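PDB 3SG0: extracellular ligand-binding receptor from Rhodopseudomonas palustris, which binds aromatic acids such as benzoyl-formic acid in its interdomain cleft and probably serves their uptake as a periplasmic solute-binding protein. Local coordinates for residues G163-S168 with E194-S199; A217-S222 with Y244-V249. All blocks are in the same frame, centred on the assembly; numbering follows the deposited sequence.

Interaction 1: residues G163-S168 with E194-S199. With 173 (benzoyl-formic acid), chain B.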
loop_
_atom_site.group_PDB
_atom_site.type_symbol
_atom_site.label_atom_id
_atom_site.label_comp_id
_atom_site.label_asym_id
_atom_site.label_seq_id
_atom_site.Cartn_x
_atom_site.Cartn_y
_atom_site.Cartn_z
ATOM N N GLY A 163 12.898 19.898 4.006
ATOM C CA GLY A 163 12.100 19.784 5.216
ATOM C C GLY A 163 11.387 18.445 5.262
ATOM O O GLY A 163 11.248 17.781 4.237
ATOM N N TYR A 164 10.935 18.039 6.443
ATOM C CA TYR A 164 10.227 16.773 6.578
ATOM C C TYR A 164 9.076 16.862 7.574
ATOM O O TYR A 164 9.243 17.348 8.698
ATOM C CB TYR A 164 11.186 15.660 7.014
ATOM C CG TYR A 164 10.492 14.337 7.223
ATOM C CD1 TYR A 164 9.826 14.056 8.411
ATOM C CD2 TYR A 164 10.476 13.375 6.220
ATOM C CE1 TYR A 164 9.168 12.847 8.598
ATOM C CE2 TYR A 164 9.831 12.171 6.399
ATOM C CZ TYR A 164 9.177 11.915 7.583
ATOM O OH TYR A 164 8.541 10.704 7.723
ATOM N N ILE A 165 7.914 16.363 7.162
ATOM C CA ILE A 165 6.829 16.070 8.094
ATOM C C ILE A 165 6.226 14.734 7.691
ATOM O O ILE A 165 6.073 14.447 6.504
ATOM C CB ILE A 165 5.745 17.176 8.119
ATOM C CG1 ILE A 165 4.656 16.837 9.139
ATOM C CG2 ILE A 165 5.158 17.431 6.731
ATOM C CD1 ILE A 165 3.656 17.963 9.367
ATOM N N GLY A 166 5.897 13.902 8.668
ATOM C CA GLY A 166 5.300 12.617 8.351
ATOM C C GLY A 166 4.476 12.105 9.511
ATOM O O GLY A 166 4.501 12.673 10.608
ATOM N N PHE A 167 3.740 11.028 9.280
ATOM C CA PHE A 167 2.950 10.443 10.348
ATOM C C PHE A 167 3.863 9.947 11.467
ATOM O O PHE A 167 4.944 9.392 11.220
ATOM C CB PHE A 167 2.163 9.236 9.850
ATOM C CG PHE A 167 0.966 9.557 8.981
ATOM C CD1 PHE A 167 0.252 10.749 9.089
ATOM C CD2 PHE A 167 0.530 8.604 8.075
ATOM C CE1 PHE A 167 -0.869 10.973 8.285
ATOM C CE2 PHE A 167 -0.575 8.816 7.284
ATOM C CZ PHE A 167 -1.287 9.992 7.387
ATOM N N SER A 168 3.386 10.090 12.698
ATOM C CA SER A 168 4.064 9.550 13.872
ATOM C C SER A 168 3.724 8.067 14.046
ATOM O O SER A 168 3.167 7.655 15.071
ATOM C CB SER A 168 3.674 10.346 15.117
ATOM O OG SER A 168 2.272 10.528 15.158
ATOM N N GLU A 194 9.536 16.608 11.683
ATOM C CA GLU A 194 8.227 16.905 12.256
ATOM C C GLU A 194 7.298 15.736 12.012
ATOM O O GLU A 194 7.406 15.040 10.990
ATOM C CB GLU A 194 7.642 18.179 11.652
ATOM C CG GLU A 194 8.428 19.436 11.998
ATOM C CD GLU A 194 8.507 19.683 13.490
ATOM O OE1 GLU A 194 7.455 19.704 14.154
ATOM O OE2 GLU A 194 9.631 19.853 14.008
ATOM N N VAL A 195 6.373 15.528 12.941
ATOM C CA VAL A 195 5.408 14.450 12.816
ATOM C C VAL A 195 4.003 14.925 13.178
ATOM O O VAL A 195 3.829 15.946 13.848
ATOM C CB VAL A 195 5.794 13.224 13.689
ATOM C CG1 VAL A 195 7.141 12.646 13.251
ATOM C CG2 VAL A 195 5.799 13.576 15.168
ATOM N N TYR A 196 3.006 14.174 12.725
ATOM C CA TYR A 196 1.627 14.409 13.110
ATOM C C TYR A 196 0.874 13.102 13.111
ATOM O O TYR A 196 1.304 12.126 12.484
ATOM C CB TYR A 196 0.945 15.451 12.221
ATOM C CG TYR A 196 0.550 15.059 10.807
ATOM C CD1 TYR A 196 -0.789 15.068 10.419
ATOM C CD2 TYR A 196 1.510 14.784 9.839
ATOM C CE1 TYR A 196 -1.169 14.774 9.118
ATOM C CE2 TYR A 196 1.141 14.486 8.534
ATOM C CZ TYR A 196 -0.198 14.489 8.180
ATOM O OH TYR A 196 -0.552 14.209 6.871
ATOM N N ALA A 197 -0.241 13.077 13.836
ATOM C CA ALA A 197 -1.097 11.906 13.883
ATOM C C ALA A 197 -2.153 11.999 12.789
ATOM O O ALA A 197 -2.559 13.089 12.394
ATOM C CB ALA A 197 -1.736 11.765 15.245
ATOM N N ARG A 198 -2.587 10.848 12.285
ATOM C CA ARG A 198 -3.401 10.826 11.068
ATOM C C ARG A 198 -4.669 11.674 11.140
ATOM O O ARG A 198 -5.065 12.277 10.138
ATOM C CB ARG A 198 -3.737 9.390 10.640
ATOM C CG ARG A 198 -2.521 8.506 10.425
ATOM C CD ARG A 198 -2.816 7.319 9.490
ATOM N NE ARG A 198 -1.640 6.459 9.391
ATOM C CZ ARG A 198 -1.307 5.707 8.347
ATOM N NH1 ARG A 198 -2.063 5.662 7.253
ATOM N NH2 ARG A 198 -0.190 4.998 8.406
ATOM N N SER A 199 -5.310 11.729 12.308
ATOM C CA SER A 199 -6.561 12.477 12.424
ATOM C C SER A 199 -6.409 13.921 12.893
ATOM O O SER A 199 -7.408 14.607 13.095
ATOM C CB SER A 199 -7.563 11.754 13.329
ATOM O OG SER A 199 -7.984 10.542 12.736
HETATM O O1B 173 B . 0.931 1.457 5.106
HETATM C C1 173 B . 0.284 2.419 5.424
HETATM O O1A 173 B . 0.089 2.804 6.745
HETATM C C2 173 B . -0.165 3.411 4.385
HETATM O O2 173 B . -0.568 4.488 4.710
HETATM C C1G 173 B . -0.142 2.963 2.957
HETATM C C2D 173 B . -0.689 1.584 2.604
HETATM C C2E 173 B . -0.651 1.102 1.168
HETATM C C3 173 B . -0.046 2.007 0.096
HETATM C C1E 173 B . 0.504 3.393 0.484
HETATM C C1D 173 B . 0.456 3.888 1.915
#
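Arg198 lies across the ring of Phe167, the two side chains crossing at about a right angle, and carries its charge on to the bound benzoyl-formic acid. Its CB comes near CE1 and CZ at the far end of the phenyl ring. Arg198 CG then sits over the ring centre in a CH-pi contact, 3.5 Å from the centroid of the Phe167 ring. With chi2 at -157°, CD is carried over the same face near CE2, and the chain stays extended to NE. NE of Arg198 follows at 3.3 Å from CD2 of Phe167, and the guanidinium continues with its plane 28° from that of the ring. At the tip, Arg198 NH1 gives a hydrogen bond of 3.2 Å to the ligand keto oxygen O2, and Arg198 NH2 one of 2.8 Å to the carboxylate oxygen O1A; NH2 also forms a salt bridge with Asp169. Tyr196 adds a further ring, inclined at 53° to that of Phe167, with Tyr196 OH 3.5 Å from Phe167 CE1; this hydroxyl is hydrogen-bonded to Ser222 and Pro226. Beneath the side chains, parallel strand pairing sets the register: Gly166 is gripped through both N and O, by Glu194 O and Tyr196 N. An arginine steadied by an aromatic face and a carboxylate can thus meet the keto oxygen and one carboxylate oxygen of an alpha-keto acid, probably helping to offset the ligand's negative charge.

Interaction 2: residues A217-S222 with Y244-V249. With 173 (benzoyl-formic acid), chain B.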
loop_
_atom_site.group_PDB
_atom_site.type_symbol
_atom_site.label_atom_id
_atom_site.label_comp_id
_atom_site.label_asym_id
_atom_site.label_seq_id
_atom_site.Cartn_x
_atom_site.Cartn_y
_atom_site.Cartn_z
ATOM N N ALA A 217 12.959 22.314 -0.540
ATOM C CA ALA A 217 11.832 21.435 -0.816
ATOM C C ALA A 217 11.365 20.865 0.503
ATOM O O ALA A 217 12.073 20.951 1.506
ATOM C CB ALA A 217 12.250 20.320 -1.760
ATOM N N VAL A 218 10.170 20.285 0.498
ATOM C CA VAL A 218 9.659 19.604 1.678
ATOM C C VAL A 218 9.141 18.226 1.289
ATOM O O VAL A 218 8.447 18.076 0.277
ATOM C CB VAL A 218 8.543 20.410 2.369
ATOM C CG1 VAL A 218 7.997 19.641 3.568
ATOM C CG2 VAL A 218 9.069 21.761 2.817
ATOM N N PHE A 219 9.503 17.231 2.095
ATOM C CA PHE A 219 8.993 15.878 1.960
ATOM C C PHE A 219 7.892 15.627 2.979
ATOM O O PHE A 219 8.052 15.926 4.169
ATOM C CB PHE A 219 10.109 14.861 2.185
ATOM C CG PHE A 219 9.725 13.484 1.752
ATOM C CD1 PHE A 219 9.961 13.083 0.450
ATOM C CD2 PHE A 219 9.062 12.613 2.610
ATOM C CE1 PHE A 219 9.578 11.834 0.013
ATOM C CE2 PHE A 219 8.674 11.351 2.170
ATOM C CZ PHE A 219 8.938 10.969 0.870
ATOM N N ILE A 220 6.783 15.060 2.509
ATOM C CA ILE A 220 5.664 14.690 3.366
ATOM C C ILE A 220 5.462 13.177 3.280
ATOM O O ILE A 220 5.295 12.641 2.178
ATOM C CB ILE A 220 4.369 15.405 2.912
ATOM C CG1 ILE A 220 4.562 16.926 2.962
ATOM C CG2 ILE A 220 3.177 14.948 3.763
ATOM C CD1 ILE A 220 3.432 17.709 2.324
ATOM N N ALA A 221 5.478 12.496 4.428
ATOM C CA ALA A 221 5.235 11.057 4.479
ATOM C C ALA A 221 3.876 10.801 5.122
ATOM O O ALA A 221 3.740 10.764 6.349
ATOM C CB ALA A 221 6.339 10.339 5.243
ATOM N N SER A 222 2.869 10.624 4.279
ATOM C CA SER A 222 1.482 10.553 4.711
ATOM C C SER A 222 0.695 9.662 3.752
ATOM O O SER A 222 1.251 9.120 2.793
ATOM C CB SER A 222 0.912 11.973 4.756
ATOM O OG SER A 222 -0.413 11.996 5.247
ATOM N N TYR A 244 7.237 16.970 -2.102
ATOM C CA TYR A 244 7.250 15.558 -2.451
ATOM C C TYR A 244 6.360 14.801 -1.484
ATOM O O TYR A 244 6.307 15.129 -0.295
ATOM C CB TYR A 244 8.683 15.036 -2.399
ATOM C CG TYR A 244 9.529 15.763 -3.401
ATOM C CD1 TYR A 244 9.463 15.432 -4.742
ATOM C CD2 TYR A 244 10.336 16.828 -3.026
ATOM C CE1 TYR A 244 10.204 16.113 -5.683
ATOM C CE2 TYR A 244 11.087 17.516 -3.965
ATOM C CZ TYR A 244 11.008 17.156 -5.286
ATOM O OH TYR A 244 11.747 17.839 -6.224
ATOM N N GLN A 245 5.634 13.814 -2.001
ATOM C CA GLN A 245 4.779 12.979 -1.174
ATOM C C GLN A 245 5.185 11.524 -1.400
ATOM O O GLN A 245 6.302 11.252 -1.853
ATOM C CB GLN A 245 3.298 13.238 -1.480
ATOM C CG GLN A 245 2.816 14.634 -1.064
ATOM C CD GLN A 245 1.896 14.629 0.155
ATOM O OE1 GLN A 245 1.843 13.668 0.923
ATOM N NE2 GLN A 245 1.152 15.714 0.330
ATOM N N THR A 246 4.286 10.608 -1.057
ATOM C CA THR A 246 4.511 9.168 -1.164
ATOM C C THR A 246 3.331 8.527 -1.877
ATOM O O THR A 246 2.305 9.170 -2.112
ATOM C CB THR A 246 4.608 8.494 0.213
ATOM O OG1 THR A 246 3.323 8.534 0.853
ATOM C CG2 THR A 246 5.663 9.154 1.087
ATOM N N HIS A 247 3.456 7.238 -2.183
ATOM C CA HIS A 247 2.376 6.513 -2.839
ATOM C C HIS A 247 1.110 6.380 -1.991
ATOM O O HIS A 247 0.094 5.888 -2.478
ATOM C CB HIS A 247 2.844 5.153 -3.370
ATOM C CG HIS A 247 3.387 4.224 -2.326
ATOM N ND1 HIS A 247 3.801 2.947 -2.643
ATOM C CD2 HIS A 247 3.594 4.366 -0.992
ATOM C CE1 HIS A 247 4.241 2.345 -1.553
ATOM N NE2 HIS A 247 4.128 3.182 -0.536
ATOM N N GLY A 248 1.159 6.820 -0.733
ATOM C CA GLY A 248 -0.051 6.944 0.067
ATOM C C GLY A 248 -1.031 7.964 -0.495
ATOM O O GLY A 248 -2.201 7.962 -0.096
ATOM N N VAL A 249 -0.587 8.824 -1.410
ATOM C CA VAL A 249 -1.467 9.858 -1.942
ATOM C C VAL A 249 -2.038 9.526 -3.317
ATOM O O VAL A 249 -2.741 10.347 -3.902
ATOM C CB VAL A 249 -0.777 11.252 -1.996
ATOM C CG1 VAL A 249 -0.098 11.568 -0.663
ATOM C CG2 VAL A 249 0.201 11.367 -3.171
HETATM O O1B 173 B . 0.931 1.457 5.106
HETATM C C1 173 B . 0.284 2.419 5.424
HETATM O O1A 173 B . 0.089 2.804 6.745
HETATM C C2 173 B . -0.165 3.411 4.385
HETATM O O2 173 B . -0.568 4.488 4.710
HETATM C C1G 173 B . -0.142 2.963 2.957
HETATM C C2D 173 B . -0.689 1.584 2.604
HETATM C C2E 173 B . -0.651 1.102 1.168
HETATM C C3 173 B . -0.046 2.007 0.096
HETATM C C1E 173 B . 0.504 3.393 0.484
HETATM C C1D 173 B . 0.456 3.888 1.915
HETATM O O HOH W 1 3.053 11.316 1.479
#
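Ile220 and Tyr244 are joined through the backbone: Ile220 N donates to Tyr244 O at 2.8 Å, and Tyr244 N donates to Val218 O. Around this short parallel pairing, the side chain of Phe219 crosses that of Tyr244 at about a right angle, its CD1 lying 3.7 Å from Tyr244 CB, while its CZ reaches Thr246 CG2. Ala217 CB meets the edge of the Tyr244 ring at CE2. The amide of Gln245, on a chain bent at chi2 (-108°), lies against Ile220, with Gln245 OE1 3.4 Å from Ile220 CG2; its NE2 is held by Gln231 and Ala227. Beyond the direct pairing, a water bridges the two segments: Ser222 N donates to it at 2.9 Å, Gln245 OE1 lies 2.7 Å from it, and Ile220 O and Thr246 OG1 are also within hydrogen-bonding distance. Thr246 OG1, between its own N and carbonyl carbon (chi1 68°), accepts from Gly248 N at 3.2 Å and is also hydrogen-bonded to Tyr171. Within this ST turn the loop meets the ligand: His247 CD2 comes 3.6 Å from the benzoyl-formic acid carbon C1E, which lies over one face of the imidazole, and Gly248 CA lies close to C1D. Further out, Glu270 and Asp143 fix the imidazole through ND1 and NE2. A loop leaving the C-terminal end of a parallel strand to line the ligand cleft is characteristic of periplasmic binding proteins of the leucine-binding family.

Overall arrangement
Interaction 1 and interaction 2 belong to one four-stranded parallel sheet, ordered 189-196, 161-167, 217-221, 242-244, so each takes in one edge strand and its inner neighbour. Their centres lie 10 Å apart, and they follow in series along the chain, interaction 1 closing before interaction 2 opens. Strands 161-167 and 217-221 join them directly, through Gly163 O and Phe219 N at 2.8 Å; Phe167 packing on Ser222 makes a second link near the strand ends. Both contacts run out at the C-terminal ends of the strands onto the same ligand: interaction 1 contributes Arg198 to its polar grip, which Thr99 and Ala121 share, and interaction 2 packs against its phenyl ring.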